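Local coordinates for protein HTH-type transcriptional regulator YgaV (Escherichia coli K12, PDB 3CUO) that regulates transcription on a large scale in response to sulfide, acting as both repressor and activator, and represses many anaerobic respiratory genes when sulfide compounds are absent, at residues A[15-20]-A[87-92]; A[28-33]-A[65-70]. All blocks are in the same frame, centred on the assembly; numbering follows the deposited sequence.

Interaction 1: A[15-20]-A[87-92]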
loop_
_atom_site.group_PDB
_atom_site.type_symbol
_atom_site.label_atom_id
_atom_site.label_comp_id
_atom_site.label_asym_id
_atom_site.label_seq_id
_atom_site.Cartn_x
_atom_site.Cartn_y
_atom_site.Cartn_z
ATOM N N ALA A 15 1.543 6.216 -4.121
ATOM C CA ALA A 15 2.436 6.063 -2.990
ATOM C C ALA A 15 1.899 6.636 -1.690
ATOM O O ALA A 15 2.096 6.067 -0.585
ATOM C CB ALA A 15 3.838 6.662 -3.295
ATOM N N ALA A 16 1.300 7.812 -1.798
ATOM C CA ALA A 16 0.634 8.483 -0.704
ATOM C C ALA A 16 -0.541 7.678 -0.121
ATOM O O ALA A 16 -0.710 7.603 1.078
ATOM C CB ALA A 16 0.091 9.845 -1.195
ATOM N N LEU A 17 -1.378 7.125 -0.993
ATOM C CA LEU A 17 -2.433 6.248 -0.581
ATOM C C LEU A 17 -1.877 5.025 0.168
ATOM O O LEU A 17 -2.334 4.700 1.247
ATOM C CB LEU A 17 -3.223 5.818 -1.774
ATOM C CG LEU A 17 -4.376 4.871 -1.478
ATOM C CD1 LEU A 17 -5.583 5.663 -1.014
ATOM C CD2 LEU A 17 -4.676 4.041 -2.719
ATOM N N LEU A 18 -0.861 4.355 -0.381
ATOM C CA LEU A 18 -0.305 3.201 0.262
ATOM C C LEU A 18 0.322 3.597 1.589
ATOM O O LEU A 18 0.194 2.924 2.609
ATOM C CB LEU A 18 0.718 2.506 -0.698
ATOM C CG LEU A 18 0.243 1.870 -2.001
ATOM C CD1 LEU A 18 1.412 1.044 -2.540
ATOM C CD2 LEU A 18 -1.034 1.018 -1.836
ATOM N N LYS A 19 0.977 4.727 1.616
ATOM C CA LYS A 19 1.612 5.151 2.863
ATOM C C LYS A 19 0.602 5.414 3.969
ATOM O O LYS A 19 0.841 5.021 5.124
ATOM C CB LYS A 19 2.475 6.363 2.602
ATOM C CG LYS A 19 3.147 6.922 3.858
ATOM C CD LYS A 19 4.440 7.649 3.479
ATOM C CE LYS A 19 4.739 8.841 4.424
ATOM N NZ LYS A 19 6.220 8.889 4.847
ATOM N N ALA A 20 -0.551 6.036 3.624
ATOM C CA ALA A 20 -1.590 6.254 4.605
ATOM C C ALA A 20 -2.236 4.981 5.165
ATOM O O ALA A 20 -2.820 4.994 6.249
ATOM C CB ALA A 20 -2.722 7.221 4.006
ATOM N N ASN A 87 -11.277 0.343 -0.559
ATOM C CA ASN A 87 -11.997 -0.910 -0.658
ATOM C C ASN A 87 -11.309 -1.862 -1.651
ATOM O O ASN A 87 -11.243 -3.072 -1.398
ATOM C CB ASN A 87 -13.407 -0.628 -1.094
ATOM C CG ASN A 87 -14.249 0.015 0.039
ATOM O OD1 ASN A 87 -15.018 0.948 -0.190
ATOM N ND2 ASN A 87 -14.069 -0.464 1.227
ATOM N N ALA A 88 -10.799 -1.295 -2.742
ATOM C CA ALA A 88 -10.026 -2.086 -3.749
ATOM C C ALA A 88 -8.786 -2.711 -3.171
ATOM O O ALA A 88 -8.460 -3.868 -3.453
ATOM C CB ALA A 88 -9.652 -1.205 -4.931
ATOM N N ILE A 89 -8.035 -1.932 -2.381
ATOM C CA ILE A 89 -6.790 -2.435 -1.819
ATOM C C ILE A 89 -7.081 -3.457 -0.748
ATOM O O ILE A 89 -6.453 -4.525 -0.690
ATOM C CB ILE A 89 -5.943 -1.280 -1.327
ATOM C CG1 ILE A 89 -5.483 -0.513 -2.552
ATOM C CG2 ILE A 89 -4.756 -1.773 -0.389
ATOM C CD1 ILE A 89 -5.108 0.861 -2.307
ATOM N N ILE A 90 -8.019 -3.143 0.144
ATOM C CA ILE A 90 -8.483 -4.118 1.111
ATOM C C ILE A 90 -8.877 -5.467 0.513
ATOM O O ILE A 90 -8.481 -6.516 0.998
ATOM C CB ILE A 90 -9.665 -3.514 2.007
ATOM C CG1 ILE A 90 -9.063 -2.507 2.977
ATOM C CG2 ILE A 90 -10.357 -4.613 2.727
ATOM C CD1 ILE A 90 -10.054 -2.109 4.147
ATOM N N ALA A 91 -9.652 -5.432 -0.549
ATOM C CA ALA A 91 -10.110 -6.639 -1.215
ATOM C C ALA A 91 -8.926 -7.407 -1.828
ATOM O O ALA A 91 -8.871 -8.661 -1.742
ATOM C CB ALA A 91 -11.124 -6.248 -2.299
ATOM N N THR A 92 -7.947 -6.698 -2.402
ATOM C CA THR A 92 -6.730 -7.398 -2.881
ATOM C C THR A 92 -5.936 -7.989 -1.712
ATOM O O THR A 92 -5.413 -9.106 -1.814
ATOM C CB THR A 92 -5.874 -6.434 -3.708
ATOM O OG1 THR A 92 -6.644 -6.018 -4.841
ATOM C CG2 THR A 92 -4.582 -7.057 -4.191
#
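Leu-17 and Leu-18 of helix 11-21 meet Ile-89 of the C-terminal helix 84-97 in a small, buried, purely apolar helix-helix contact. In the ArsR-type winged helix-turn-helix fold these two helices come from near opposite ends of the chain, and here both also touch the second subunit. The backbones stay well apart, with the CA atoms of Leu-18 and Ile-89 8.8 Å from each other, and side-chain ends bridge the space between them. Ile-89 offers its CD1 methyl to both leucines. Its CG1 branch lies anti to the carbonyl carbon (chi1 -69°) and extends on through chi2 of 158°, which carries CD1 out to them. Leu-17 answers from the other helix: its CG stands anti to the backbone N (chi1 180°), and the two side chains run at each other tip to tip. Leu-18 starts out less directly, but its CD2 swings in to touch the same isoleucine methyl.

The surroundings complete the burial. Leu-17 also packs on Asn-83, while Leu-18 lies against Met-21 of the second subunit. One turn beyond Ile-89, Thr-92 OG1 hydrogen-bonds to Thr-92 OG1 of the second subunit, so helix 84-97 is part of the dimer interface as well as a partner of helix 11-21. About 102 Å² is buried between the segments, and the contacts across them are between side-chain methyl groups. Ile-89 CD1 sits 4.1 Å from Leu-18 CD2, an ordinary methyl contact; its 3.2 Å approach to Leu-17 CD2 is shorter than methyl groups normally allow, so the exact value is doubtful.

Interaction 2: A[28-33]-A[65-70]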
loop_
_atom_site.group_PDB
_atom_site.type_symbol
_atom_site.label_atom_id
_atom_site.label_comp_id
_atom_site.label_asym_id
_atom_site.label_seq_id
_atom_site.Cartn_x
_atom_site.Cartn_y
_atom_site.Cartn_z
ATOM N N LEU A 28 -6.887 -2.520 10.184
ATOM C CA LEU A 28 -8.044 -3.070 10.954
ATOM C C LEU A 28 -9.183 -2.096 10.976
ATOM O O LEU A 28 -10.350 -2.455 10.784
ATOM C CB LEU A 28 -7.616 -3.379 12.395
ATOM C CG LEU A 28 -6.463 -4.334 12.603
ATOM C CD1 LEU A 28 -6.223 -4.650 14.065
ATOM C CD2 LEU A 28 -6.793 -5.602 11.806
ATOM N N ILE A 29 -8.853 -0.828 11.140
ATOM C CA ILE A 29 -9.883 0.270 11.114
ATOM C C ILE A 29 -10.641 0.269 9.805
ATOM O O ILE A 29 -11.918 0.287 9.775
ATOM C CB ILE A 29 -9.257 1.641 11.353
ATOM C CG1 ILE A 29 -8.902 1.875 12.810
ATOM C CG2 ILE A 29 -10.195 2.856 10.887
ATOM C CD1 ILE A 29 -7.977 3.157 12.993
ATOM N N LEU A 30 -9.888 0.321 8.722
ATOM C CA LEU A 30 -10.451 0.307 7.352
ATOM C C LEU A 30 -11.219 -0.962 7.075
ATOM O O LEU A 30 -12.285 -0.875 6.519
ATOM C CB LEU A 30 -9.384 0.580 6.296
ATOM C CG LEU A 30 -8.629 1.885 6.408
ATOM C CD1 LEU A 30 -7.437 1.902 5.443
ATOM C CD2 LEU A 30 -9.521 3.095 6.156
ATOM N N CYS A 31 -10.760 -2.120 7.573
ATOM C CA CYS A 31 -11.562 -3.354 7.480
ATOM C C CYS A 31 -12.868 -3.245 8.237
ATOM O O CYS A 31 -13.921 -3.638 7.704
ATOM C CB CYS A 31 -10.853 -4.566 8.059
ATOM S SG CYS A 31 -9.527 -5.194 7.086
ATOM N N MET A 32 -12.806 -2.796 9.504
ATOM C CA MET A 32 -14.028 -2.580 10.276
ATOM C C MET A 32 -14.963 -1.604 9.601
ATOM O O MET A 32 -16.203 -1.728 9.672
ATOM C CB MET A 32 -13.702 -2.066 11.696
ATOM C CG MET A 32 -14.888 -2.167 12.716
ATOM S SD MET A 32 -15.333 -3.912 13.162
ATOM C CE MET A 32 -13.825 -4.704 13.484
ATOM N N LEU A 33 -14.413 -0.563 8.995
ATOM C CA LEU A 33 -15.290 0.404 8.363
ATOM C C LEU A 33 -15.910 -0.112 7.078
ATOM O O LEU A 33 -16.926 0.408 6.672
ATOM C CB LEU A 33 -14.562 1.722 8.114
ATOM C CG LEU A 33 -14.071 2.556 9.307
ATOM C CD1 LEU A 33 -13.422 3.839 8.704
ATOM C CD2 LEU A 33 -15.209 2.832 10.264
ATOM N N GLU A 65 -5.956 12.562 4.767
ATOM C CA GLU A 65 -5.393 11.917 3.602
ATOM C C GLU A 65 -6.427 11.427 2.553
ATOM O O GLU A 65 -6.053 10.885 1.490
ATOM C CB GLU A 65 -4.509 10.742 4.092
ATOM C CG GLU A 65 -3.135 11.183 4.502
ATOM C CD GLU A 65 -2.341 11.726 3.321
ATOM O OE1 GLU A 65 -2.038 10.960 2.376
ATOM O OE2 GLU A 65 -2.065 12.945 3.297
ATOM N N GLY A 66 -7.717 11.615 2.841
ATOM C CA GLY A 66 -8.778 11.394 1.868
ATOM C C GLY A 66 -9.363 10.020 1.907
ATOM O O GLY A 66 -10.232 9.721 1.123
ATOM N N LEU A 67 -8.920 9.191 2.865
ATOM C CA LEU A 67 -9.336 7.813 2.951
ATOM C C LEU A 67 -10.742 7.654 3.540
ATOM O O LEU A 67 -11.470 6.755 3.164
ATOM C CB LEU A 67 -8.389 6.986 3.865
ATOM C CG LEU A 67 -6.918 6.864 3.498
ATOM C CD1 LEU A 67 -6.431 5.725 4.262
ATOM C CD2 LEU A 67 -6.714 6.726 2.044
ATOM N N ILE A 68 -11.058 8.472 4.533
ATOM C CA ILE A 68 -12.309 8.300 5.288
ATOM C C ILE A 68 -12.956 9.662 5.407
ATOM O O ILE A 68 -12.315 10.686 5.205
ATOM C CB ILE A 68 -12.078 7.611 6.638
ATOM C CG1 ILE A 68 -11.216 8.463 7.574
ATOM C CG2 ILE A 68 -11.509 6.124 6.451
ATOM C CD1 ILE A 68 -11.123 7.910 8.960
ATOM N N ASP A 69 -14.253 9.702 5.641
ATOM C CA ASP A 69 -14.827 10.920 6.093
ATOM C C ASP A 69 -15.596 10.756 7.379
ATOM O O ASP A 69 -15.682 9.647 7.914
ATOM C CB ASP A 69 -15.656 11.547 4.994
ATOM C CG ASP A 69 -16.903 10.785 4.656
ATOM O OD1 ASP A 69 -17.094 9.661 5.106
ATOM O OD2 ASP A 69 -17.687 11.368 3.872
ATOM N N SER A 70 -16.103 11.872 7.901
ATOM C CA SER A 70 -16.709 11.883 9.196
ATOM C C SER A 70 -18.021 12.664 9.199
ATOM O O SER A 70 -18.252 13.603 8.403
ATOM C CB SER A 70 -15.703 12.349 10.266
ATOM O OG SER A 70 -15.304 13.682 10.051
#
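Leu-30 and Leu-33, one turn apart on helix 24-33, close on Ile-68 at the start of strand 68-72. The tight part centres on one methyl: Ile-68 CG2 lies 3.6 Å from Leu-30 CD2 and 3.7 Å from Leu-33 CD1, so the two leucines share it. With chi1 of 65°, Ile-68 holds CG1 between its backbone N and carbonyl carbon and leaves CG2 to meet the helix. Both leucines cross the isoleucine side chain at about a right angle. Leu-30 uses its other branch more loosely, CD1 standing 4.1 Å from Leu-67 CD1.

Away from this buried centre the segment 65-70 opens toward solvent. Glu-65 is exposed, and Gly-66, with positive phi (93°), ends helix 52-64 in a Schellman motif that turns the chain into the strand. Asp-69 and Ser-70 are partly exposed and hydrogen-bond through their side chains to Ser-80 and Arg-63, respectively. Leu-33 and Ile-68 also pack on Leu-44 and Leu-59, respectively, which lie within the predicted helix-turn-helix motif. A helix packed against the first wing strand, which itself follows the putative recognition helix, is characteristic of the ArsR-family winged helix-turn-helix domain.

Both interactions are buried and apolar, with no hydrogen bond crossing either. The centre of interaction 2 lies about 3 Å from the centre of the chain, and it joins a helix to the first wing strand; interaction 1, its centre about 8 Å from the chain centre, pairs two helices where the second subunit also packs. They are contiguous: Leu-17 CD1 is 3.4 Å from Leu-67 CD2, and Ile-90 CD1 lies 3.4 Å from Leu-30 C. In each, two leucines share an isoleucine methyl, CD1 met partly end-on in interaction 1, CG2 crossed near right angles in interaction 2, which adds a leucine pair and buries more surface, 152 Å².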